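Local coordinates for protein At4g34840 (Arabidopsis thaliana, PDB 3BSF) that is a nucleosidase of the phosphorylase superfamily, modelled here as a two-chain assembly with adenine bound, at residues A112-V123 with L206-V214; G141-P149 with A194-I205. All coordinates share one frame; numbering follows the deposited sequence.

Interaction 1: residues A112-V123 with L206-V214; sequences ACISDVYVVSTV and LIKGVTDIV. With ADE (adenine), chain C.
Val117, Tyr118 and Val119 pair antiparallel with Gly209, Lys208 and Ile207, Tyr118 and Lys208 forming the hydrogen-bonded pair, while Val120 N bonds to Leu206 O at one end and Val210 N to Asp116 O at the other, the latter nearly straight (172° at the hydrogen). Beyond the pairing, the type II turn Cys113-Asp116 docks on Val210, whose O takes Ser115 N at 2.7 Å in its carbonyl plane. The Val210 methyls divide the work: CG1 lies 3.6 Å from Cys113 O, whereas CG2, anti to the carbonyl carbon, meets Tyr118 CD1 obliquely at 4.0 Å. The Tyr118 hydroxyl and Asp116 both engage Lys158. Within the mixed sheet of this phosphorylase-superfamily fold, strand 206-213 runs into the adenine pocket, where Asp212 OD2 accepts a hydrogen bond from adenine N6 at 2.9 Å and Thr211 OG1 stands 3.5 Å from adenine C8. From within the turn, Ile114 CD1 packs against Ile213 CG1 at 3.7 Å. At the far end Val120 and Leu206 meet through their CB atoms, 3.6 Å apart. Val120 CG2 touches Lys208 CG, where the lysine chain bends (chi2 -67°) before its NZ reaches a salt bridge with Asp187.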
loop_
_atom_site.group_PDB
_atom_site.type_symbol
_atom_site.label_atom_id
_atom_site.label_comp_id
_atom_site.label_asym_id
_atom_site.label_seq_id
_atom_site.Cartn_x
_atom_site.Cartn_y
_atom_site.Cartn_z
ATOM N N ALA A 112 -26.067 7.994 7.319
ATOM C CA ALA A 112 -25.377 6.965 8.076
ATOM C C ALA A 112 -25.490 7.089 9.593
ATOM O O ALA A 112 -24.903 7.978 10.208
ATOM C CB ALA A 112 -23.910 6.929 7.668
ATOM N N CYS A 113 -26.245 6.193 10.203
ATOM C CA CYS A 113 -26.370 6.218 11.648
ATOM C C CYS A 113 -25.252 5.353 12.220
ATOM O O CYS A 113 -24.660 4.529 11.509
ATOM C CB CYS A 113 -27.718 5.653 12.086
ATOM S SG CYS A 113 -29.147 6.640 11.593
ATOM N N ILE A 114 -24.953 5.541 13.501
ATOM C CA ILE A 114 -23.919 4.741 14.140
ATOM C C ILE A 114 -24.447 3.307 14.119
ATOM O O ILE A 114 -25.650 3.089 13.983
ATOM C CB ILE A 114 -23.679 5.187 15.610
ATOM C CG1 ILE A 114 -22.183 5.303 15.891
ATOM C CG2 ILE A 114 -24.275 4.167 16.580
ATOM C CD1 ILE A 114 -21.484 6.369 15.080
ATOM N N SER A 115 -23.547 2.340 14.245
ATOM C CA SER A 115 -23.921 0.929 14.248
ATOM C C SER A 115 -24.520 0.379 12.942
ATOM O O SER A 115 -24.823 -0.809 12.857
ATOM C CB SER A 115 -24.886 0.653 15.401
ATOM O OG SER A 115 -25.196 -0.725 15.467
ATOM N N ASP A 116 -24.695 1.222 11.931
ATOM C CA ASP A 116 -25.237 0.759 10.652
ATOM C C ASP A 116 -24.297 -0.224 9.968
ATOM O O ASP A 116 -23.079 -0.124 10.119
ATOM C CB ASP A 116 -25.468 1.942 9.716
ATOM C CG ASP A 116 -26.825 2.567 9.898
ATOM O OD1 ASP A 116 -27.299 2.592 11.051
ATOM O OD2 ASP A 116 -27.414 3.037 8.901
ATOM N N VAL A 117 -24.856 -1.165 9.212
ATOM C CA VAL A 117 -24.033 -2.138 8.501
ATOM C C VAL A 117 -24.262 -2.078 6.986
ATOM O O VAL A 117 -25.222 -2.634 6.451
ATOM C CB VAL A 117 -24.285 -3.565 9.010
ATOM C CG1 VAL A 117 -23.445 -4.556 8.220
ATOM C CG2 VAL A 117 -23.945 -3.640 10.484
ATOM N N TYR A 118 -23.360 -1.393 6.300
ATOM C CA TYR A 118 -23.463 -1.249 4.868
ATOM C C TYR A 118 -22.670 -2.294 4.090
ATOM O O TYR A 118 -21.755 -2.931 4.613
ATOM C CB TYR A 118 -22.973 0.138 4.432
ATOM C CG TYR A 118 -23.853 1.316 4.816
ATOM C CD1 TYR A 118 -23.874 1.807 6.121
ATOM C CD2 TYR A 118 -24.639 1.956 3.864
ATOM C CE1 TYR A 118 -24.654 2.908 6.468
ATOM C CE2 TYR A 118 -25.428 3.053 4.199
ATOM C CZ TYR A 118 -25.432 3.529 5.505
ATOM O OH TYR A 118 -26.211 4.621 5.846
ATOM N N VAL A 119 -23.054 -2.450 2.828
ATOM C CA VAL A 119 -22.400 -3.348 1.890
ATOM C C VAL A 119 -21.903 -2.404 0.796
ATOM O O VAL A 119 -22.688 -1.908 -0.023
ATOM C CB VAL A 119 -23.390 -4.374 1.252
ATOM C CG1 VAL A 119 -22.704 -5.109 0.095
ATOM C CG2 VAL A 119 -23.878 -5.363 2.299
ATOM N N VAL A 120 -20.600 -2.136 0.813
ATOM C CA VAL A 120 -19.976 -1.245 -0.164
ATOM C C VAL A 120 -20.302 -1.653 -1.598
ATOM O O VAL A 120 -20.201 -2.824 -1.957
ATOM C CB VAL A 120 -18.451 -1.224 0.028
ATOM C CG1 VAL A 120 -17.790 -0.384 -1.066
ATOM C CG2 VAL A 120 -18.124 -0.680 1.413
ATOM N N SER A 121 -20.704 -0.666 -2.396
ATOM C CA SER A 121 -21.078 -0.861 -3.805
ATOM C C SER A 121 -19.909 -0.562 -4.722
ATOM O O SER A 121 -19.588 -1.325 -5.636
ATOM C CB SER A 121 -22.221 0.079 -4.193
ATOM O OG SER A 121 -21.737 1.391 -4.381
ATOM N N THR A 122 -19.299 0.581 -4.472
ATOM C CA THR A 122 -18.160 1.036 -5.237
ATOM C C THR A 122 -17.242 1.687 -4.212
ATOM O O THR A 122 -17.715 2.366 -3.282
ATOM C CB THR A 122 -18.610 2.064 -6.322
ATOM O OG1 THR A 122 -17.468 2.674 -6.946
ATOM C CG2 THR A 122 -19.469 3.131 -5.698
ATOM N N VAL A 123 -15.940 1.458 -4.370
ATOM C CA VAL A 123 -14.946 2.015 -3.460
ATOM C C VAL A 123 -13.853 2.746 -4.229
ATOM O O VAL A 123 -13.560 2.415 -5.380
ATOM C CB VAL A 123 -14.301 0.911 -2.586
ATOM C CG1 VAL A 123 -13.376 0.013 -3.437
ATOM C CG2 VAL A 123 -13.551 1.560 -1.423
ATOM N N LEU A 206 -17.240 -6.040 0.233
ATOM C CA LEU A 206 -16.780 -5.194 1.332
ATOM C C LEU A 206 -17.937 -4.845 2.244
ATOM O O LEU A 206 -18.949 -4.291 1.818
ATOM C CB LEU A 206 -16.129 -3.918 0.799
ATOM C CG LEU A 206 -14.861 -4.116 -0.043
ATOM C CD1 LEU A 206 -15.215 -4.777 -1.359
ATOM C CD2 LEU A 206 -14.196 -2.780 -0.313
ATOM N N ILE A 207 -17.782 -5.185 3.512
ATOM C CA ILE A 207 -18.813 -4.930 4.502
ATOM C C ILE A 207 -18.255 -4.038 5.618
ATOM O O ILE A 207 -17.250 -4.373 6.248
ATOM C CB ILE A 207 -19.318 -6.263 5.065
ATOM C CG1 ILE A 207 -19.958 -7.070 3.938
ATOM C CG2 ILE A 207 -20.311 -6.021 6.194
ATOM C CD1 ILE A 207 -20.378 -8.450 4.353
ATOM N N LYS A 208 -18.918 -2.911 5.873
ATOM C CA LYS A 208 -18.439 -1.968 6.881
ATOM C C LYS A 208 -19.418 -1.589 7.996
ATOM O O LYS A 208 -20.565 -1.228 7.724
ATOM C CB LYS A 208 -17.970 -0.709 6.166
ATOM C CG LYS A 208 -17.034 -1.008 4.998
ATOM C CD LYS A 208 -15.707 -1.596 5.476
ATOM C CE LYS A 208 -14.711 -1.779 4.329
ATOM N NZ LYS A 208 -13.340 -2.142 4.812
ATOM N N GLY A 209 -18.950 -1.669 9.246
ATOM C CA GLY A 209 -19.774 -1.321 10.399
ATOM C C GLY A 209 -19.458 0.094 10.861
ATOM O O GLY A 209 -18.324 0.385 11.264
ATOM N N VAL A 210 -20.458 0.975 10.814
ATOM C CA VAL A 210 -20.261 2.381 11.185
ATOM C C VAL A 210 -20.089 2.586 12.682
ATOM O O VAL A 210 -21.014 2.380 13.450
ATOM C CB VAL A 210 -21.435 3.275 10.700
ATOM C CG1 VAL A 210 -21.112 4.736 10.956
ATOM C CG2 VAL A 210 -21.694 3.048 9.222
ATOM N N THR A 211 -18.902 3.017 13.091
ATOM C CA THR A 211 -18.626 3.235 14.504
ATOM C C THR A 211 -18.478 4.702 14.881
ATOM O O THR A 211 -18.555 5.062 16.051
ATOM C CB THR A 211 -17.341 2.519 14.919
ATOM O OG1 THR A 211 -16.259 2.983 14.101
ATOM C CG2 THR A 211 -17.505 0.997 14.771
ATOM N N ASP A 212 -18.274 5.549 13.887
ATOM C CA ASP A 212 -18.080 6.963 14.135
ATOM C C ASP A 212 -18.730 7.813 13.044
ATOM O O ASP A 212 -18.580 7.543 11.856
ATOM C CB ASP A 212 -16.571 7.234 14.225
ATOM C CG ASP A 212 -16.225 8.715 14.188
ATOM O OD1 ASP A 212 -16.782 9.493 15.004
ATOM O OD2 ASP A 212 -15.375 9.101 13.345
ATOM N N ILE A 213 -19.484 8.823 13.455
ATOM C CA ILE A 213 -20.113 9.707 12.497
ATOM C C ILE A 213 -19.132 10.846 12.273
ATOM O O ILE A 213 -18.990 11.737 13.108
ATOM C CB ILE A 213 -21.472 10.225 13.019
ATOM C CG1 ILE A 213 -22.537 9.146 12.809
ATOM C CG2 ILE A 213 -21.866 11.506 12.301
ATOM C CD1 ILE A 213 -23.950 9.607 13.079
ATOM N N VAL A 214 -18.430 10.784 11.147
ATOM C CA VAL A 214 -17.436 11.787 10.800
ATOM C C VAL A 214 -18.007 13.207 10.801
ATOM O O VAL A 214 -17.417 14.109 11.394
ATOM C CB VAL A 214 -16.811 11.480 9.414
ATOM C CG1 VAL A 214 -15.761 12.517 9.074
ATOM C CG2 VAL A 214 -16.189 10.097 9.420
HETATM N N9 ADE C . -12.479 3.421 11.344
HETATM C C8 ADE C . -13.330 3.735 12.357
HETATM N N7 ADE C . -13.691 5.050 12.395
HETATM C C5 ADE C . -13.021 5.604 11.327
HETATM C C6 ADE C . -12.939 6.952 10.767
HETATM N N6 ADE C . -13.608 7.965 11.310
HETATM N N1 ADE C . -12.118 7.154 9.619
HETATM C C2 ADE C . -11.430 6.090 9.070
HETATM N N3 ADE C . -11.450 4.773 9.538
HETATM C C4 ADE C . -12.262 4.612 10.661
#

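Interaction 2: residues G141-P149 with A194-I205; sequences GMRNTFPTP and AYVADIFKVPTI
Phe146 lays one ring face against Pro203, whose CB sits 4.2 Å from the ring centroid and 22° off the normal, a CH-pi contact displaced toward CD1. The two side chains run side by side in the same direction. Pro147 CD covers the opposite face, and Leu251 from the C-terminal part of the chain also packs on Phe146. Next to the ring, Phe146 N donates to Thr204 O at 2.8 Å, the one hydrogen bond joining the two segments. Thr148 CG2 and Ile205 CD1 then meet tip to tip, 3.5 Å apart. Thr145 leads its hydroxyl elsewhere, to the carbonyls of Val120 and Ser121.

At the other end, Arg143 reaches across the surface of helix 190-199. Its CD rests 3.5 Å from Ala194 CB, and the bend at chi3 (43°) brings the guanidinium to Tyr195. Tyr195 CA and CD1 approach over one face of that group, whereas the guanidinium meets the tyrosine ring at its edge, the planes 64° apart. Tyr195 also touches Ser76 of the second subunit. The Asp198 side chain points against that of Arg143, its OD2 standing 3.8 Å from Arg143 NH2. A salt bridge this long, with its planes well out of alignment, is consistent with a mainly electrostatic attraction between helix and strand 143-144 rather than a directed bond, while apolar contacts and one backbone bond join the segment's other end to strand 204-213.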
loop_
_atom_site.group_PDB
_atom_site.type_symbol
_atom_site.label_atom_id
_atom_site.label_comp_id
_atom_site.label_asym_id
_atom_site.label_seq_id
_atom_site.Cartn_x
_atom_site.Cartn_y
_atom_site.Cartn_z
ATOM N N GLY A 141 -8.523 5.680 -8.376
ATOM C CA GLY A 141 -8.613 4.254 -8.624
ATOM C C GLY A 141 -9.919 3.661 -8.139
ATOM O O GLY A 141 -9.933 2.732 -7.332
ATOM N N MET A 142 -11.027 4.203 -8.626
ATOM C CA MET A 142 -12.339 3.716 -8.225
ATOM C C MET A 142 -12.671 2.378 -8.885
ATOM O O MET A 142 -12.317 2.141 -10.047
ATOM C CB MET A 142 -13.407 4.754 -8.588
ATOM C CG MET A 142 -14.849 4.372 -8.218
ATOM S SD MET A 142 -16.028 5.772 -8.379
ATOM C CE MET A 142 -17.077 5.214 -9.721
ATOM N N ARG A 143 -13.334 1.502 -8.132
ATOM C CA ARG A 143 -13.742 0.216 -8.668
ATOM C C ARG A 143 -14.987 -0.371 -7.998
ATOM O O ARG A 143 -15.331 0.003 -6.875
ATOM C CB ARG A 143 -12.586 -0.779 -8.612
ATOM C CG ARG A 143 -11.913 -0.946 -7.269
ATOM C CD ARG A 143 -10.875 -2.060 -7.360
ATOM N NE ARG A 143 -10.082 -2.002 -8.596
ATOM C CZ ARG A 143 -9.090 -1.142 -8.831
ATOM N NH1 ARG A 143 -8.745 -0.242 -7.915
ATOM N NH2 ARG A 143 -8.430 -1.187 -9.983
ATOM N N ASN A 144 -15.661 -1.276 -8.709
ATOM C CA ASN A 144 -16.879 -1.945 -8.233
ATOM C C ASN A 144 -16.593 -3.177 -7.392
ATOM O O ASN A 144 -15.504 -3.768 -7.469
ATOM C CB ASN A 144 -17.729 -2.436 -9.406
ATOM C CG ASN A 144 -18.509 -1.353 -10.060
ATOM O OD1 ASN A 144 -18.925 -1.500 -11.204
ATOM N ND2 ASN A 144 -18.737 -0.255 -9.340
ATOM N N THR A 145 -17.599 -3.577 -6.618
ATOM C CA THR A 145 -17.507 -4.763 -5.781
ATOM C C THR A 145 -18.330 -5.816 -6.510
ATOM O O THR A 145 -19.105 -5.483 -7.414
ATOM C CB THR A 145 -18.127 -4.531 -4.390
ATOM O OG1 THR A 145 -19.481 -4.084 -4.540
ATOM C CG2 THR A 145 -17.332 -3.486 -3.619
ATOM N N PHE A 146 -18.168 -7.081 -6.136
ATOM C CA PHE A 146 -18.931 -8.144 -6.772
ATOM C C PHE A 146 -20.416 -7.910 -6.487
ATOM O O PHE A 146 -20.820 -7.683 -5.347
ATOM C CB PHE A 146 -18.501 -9.513 -6.238
ATOM C CG PHE A 146 -19.096 -10.652 -6.993
ATOM C CD1 PHE A 146 -18.611 -10.984 -8.258
ATOM C CD2 PHE A 146 -20.181 -11.350 -6.477
ATOM C CE1 PHE A 146 -19.202 -11.998 -9.002
ATOM C CE2 PHE A 146 -20.780 -12.359 -7.207
ATOM C CZ PHE A 146 -20.290 -12.688 -8.476
ATOM N N PRO A 147 -21.249 -7.961 -7.528
ATOM C CA PRO A 147 -22.696 -7.748 -7.391
ATOM C C PRO A 147 -23.448 -8.805 -6.580
ATOM O O PRO A 147 -23.501 -9.969 -6.972
ATOM C CB PRO A 147 -23.166 -7.669 -8.845
ATOM C CG PRO A 147 -22.190 -8.575 -9.549
ATOM C CD PRO A 147 -20.875 -8.190 -8.936
ATOM N N THR A 148 -24.026 -8.389 -5.451
ATOM C CA THR A 148 -24.777 -9.293 -4.574
ATOM C C THR A 148 -26.149 -8.702 -4.179
ATOM O O THR A 148 -26.387 -8.320 -3.028
ATOM C CB THR A 148 -23.954 -9.640 -3.300
ATOM O OG1 THR A 148 -23.751 -8.461 -2.512
ATOM C CG2 THR A 148 -22.598 -10.211 -3.690
ATOM N N PRO A 149 -27.078 -8.645 -5.146
ATOM C CA PRO A 149 -28.436 -8.117 -4.981
ATOM C C PRO A 149 -29.329 -8.973 -4.097
ATOM O O PRO A 149 -30.128 -8.453 -3.331
ATOM C CB PRO A 149 -28.944 -8.039 -6.420
ATOM C CG PRO A 149 -28.330 -9.226 -7.029
ATOM C CD PRO A 149 -26.902 -9.165 -6.513
ATOM N N ALA A 194 -9.663 -4.308 -2.677
ATOM C CA ALA A 194 -10.353 -4.414 -3.965
ATOM C C ALA A 194 -9.387 -4.341 -5.136
ATOM O O ALA A 194 -9.622 -4.944 -6.173
ATOM C CB ALA A 194 -11.388 -3.315 -4.092
ATOM N N TYR A 195 -8.306 -3.595 -4.980
ATOM C CA TYR A 195 -7.343 -3.494 -6.057
ATOM C C TYR A 195 -6.648 -4.825 -6.327
ATOM O O TYR A 195 -6.603 -5.298 -7.463
ATOM C CB TYR A 195 -6.281 -2.457 -5.722
ATOM C CG TYR A 195 -5.148 -2.409 -6.724
ATOM C CD1 TYR A 195 -5.380 -2.029 -8.053
ATOM C CD2 TYR A 195 -3.835 -2.694 -6.338
ATOM C CE1 TYR A 195 -4.323 -1.926 -8.968
ATOM C CE2 TYR A 195 -2.772 -2.586 -7.247
ATOM C CZ TYR A 195 -3.025 -2.197 -8.554
ATOM O OH TYR A 195 -1.990 -2.005 -9.429
ATOM N N VAL A 196 -6.088 -5.420 -5.282
ATOM C CA VAL A 196 -5.387 -6.678 -5.448
ATOM C C VAL A 196 -6.302 -7.763 -5.996
ATOM O O VAL A 196 -6.014 -8.354 -7.041
ATOM C CB VAL A 196 -4.747 -7.164 -4.120
ATOM C CG1 VAL A 196 -4.048 -8.483 -4.336
ATOM C CG2 VAL A 196 -3.743 -6.142 -3.613
ATOM N N ALA A 197 -7.410 -8.018 -5.308
ATOM C CA ALA A 197 -8.348 -9.052 -5.740
ATOM C C ALA A 197 -8.804 -8.857 -7.187
ATOM O O ALA A 197 -9.120 -9.826 -7.886
ATOM C CB ALA A 197 -9.541 -9.076 -4.815
ATOM N N ASP A 198 -8.827 -7.600 -7.624
ATOM C CA ASP A 198 -9.241 -7.230 -8.977
ATOM C C ASP A 198 -8.215 -7.650 -10.049
ATOM O O ASP A 198 -8.583 -7.882 -11.206
ATOM C CB ASP A 198 -9.478 -5.714 -9.050
ATOM C CG ASP A 198 -10.063 -5.273 -10.383
ATOM O OD1 ASP A 198 -11.255 -5.572 -10.619
ATOM O OD2 ASP A 198 -9.340 -4.633 -11.199
ATOM N N ILE A 199 -6.934 -7.738 -9.674
ATOM C CA ILE A 199 -5.911 -8.138 -10.635
ATOM C C ILE A 199 -6.042 -9.646 -10.867
ATOM O O ILE A 199 -5.921 -10.113 -11.999
ATOM C CB ILE A 199 -4.469 -7.768 -10.160
ATOM C CG1 ILE A 199 -3.849 -8.901 -9.366
ATOM C CG2 ILE A 199 -4.497 -6.542 -9.277
ATOM C CD1 ILE A 199 -2.844 -9.717 -10.163
ATOM N N PHE A 200 -6.311 -10.399 -9.798
ATOM C CA PHE A 200 -6.498 -11.848 -9.916
ATOM C C PHE A 200 -7.961 -12.103 -10.219
ATOM O O PHE A 200 -8.433 -13.222 -10.120
ATOM C CB PHE A 200 -6.126 -12.587 -8.614
ATOM C CG PHE A 200 -4.675 -12.502 -8.270
ATOM C CD1 PHE A 200 -4.200 -11.486 -7.456
ATOM C CD2 PHE A 200 -3.772 -13.390 -8.829
ATOM C CE1 PHE A 200 -2.837 -11.352 -7.212
ATOM C CE2 PHE A 200 -2.413 -13.270 -8.600
ATOM C CZ PHE A 200 -1.939 -12.249 -7.791
ATOM N N LYS A 201 -8.677 -11.046 -10.574
ATOM C CA LYS A 201 -10.094 -11.137 -10.891
ATOM C C LYS A 201 -10.923 -12.090 -10.017
ATOM O O LYS A 201 -11.710 -12.876 -10.533
ATOM C CB LYS A 201 -10.269 -11.512 -12.363
ATOM C CG LYS A 201 -10.495 -10.329 -13.299
ATOM C CD LYS A 201 -9.246 -9.469 -13.513
ATOM C CE LYS A 201 -9.549 -8.291 -14.463
ATOM N NZ LYS A 201 -8.337 -7.482 -14.839
ATOM N N VAL A 202 -10.758 -12.021 -8.702
ATOM C CA VAL A 202 -11.534 -12.879 -7.813
ATOM C C VAL A 202 -12.692 -12.093 -7.178
ATOM O O VAL A 202 -12.523 -10.930 -6.779
ATOM C CB VAL A 202 -10.624 -13.502 -6.699
ATOM C CG1 VAL A 202 -9.507 -12.543 -6.334
ATOM C CG2 VAL A 202 -11.445 -13.847 -5.458
ATOM N N PRO A 203 -13.895 -12.711 -7.101
ATOM C CA PRO A 203 -15.104 -12.102 -6.520
ATOM C C PRO A 203 -14.795 -11.442 -5.188
ATOM O O PRO A 203 -14.173 -12.059 -4.323
ATOM C CB PRO A 203 -16.038 -13.290 -6.373
ATOM C CG PRO A 203 -15.731 -14.062 -7.581
ATOM C CD PRO A 203 -14.202 -14.059 -7.604
ATOM N N THR A 204 -15.246 -10.205 -5.010
ATOM C CA THR A 204 -14.933 -9.478 -3.794
ATOM C C THR A 204 -16.096 -8.698 -3.192
ATOM O O THR A 204 -16.864 -8.053 -3.890
ATOM C CB THR A 204 -13.751 -8.518 -4.074
ATOM O OG1 THR A 204 -13.103 -8.172 -2.846
ATOM C CG2 THR A 204 -14.242 -7.250 -4.802
ATOM N N ILE A 205 -16.209 -8.751 -1.873
ATOM C CA ILE A 205 -17.272 -8.042 -1.165
ATOM C C ILE A 205 -16.703 -7.242 0.017
ATOM O O ILE A 205 -15.784 -7.704 0.712
ATOM C CB ILE A 205 -18.317 -9.036 -0.645
ATOM C CG1 ILE A 205 -18.938 -9.774 -1.822
ATOM C CG2 ILE A 205 -19.387 -8.308 0.151
ATOM C CD1 ILE A 205 -19.979 -10.761 -1.410
#

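Overall arrangement
Interactions 1 and 2 lie in the same mixed sheet with centres about 18 Å apart, and both use strand 204-213: interaction 2 takes its beginning, interaction 1 the remainder. Along the chain the order is 112-123, 141-149, 194-205, 206-214, interaction 2 falling between the segments of interaction 1. Strands 204-213 and 143-144 succeed each other along one side of strand 117-125, the first pairing before its corner, the second after it, with 158-164 on the other side. The contacts meet where Val123 O probably accepts a hydrogen bond from Arg143 N and Leu206 CD1 packs on Thr145 CG2. Helix 190-199, which touches the second subunit, leads through a short loop into strand 204-213, whose far end reaches the adenine pocket.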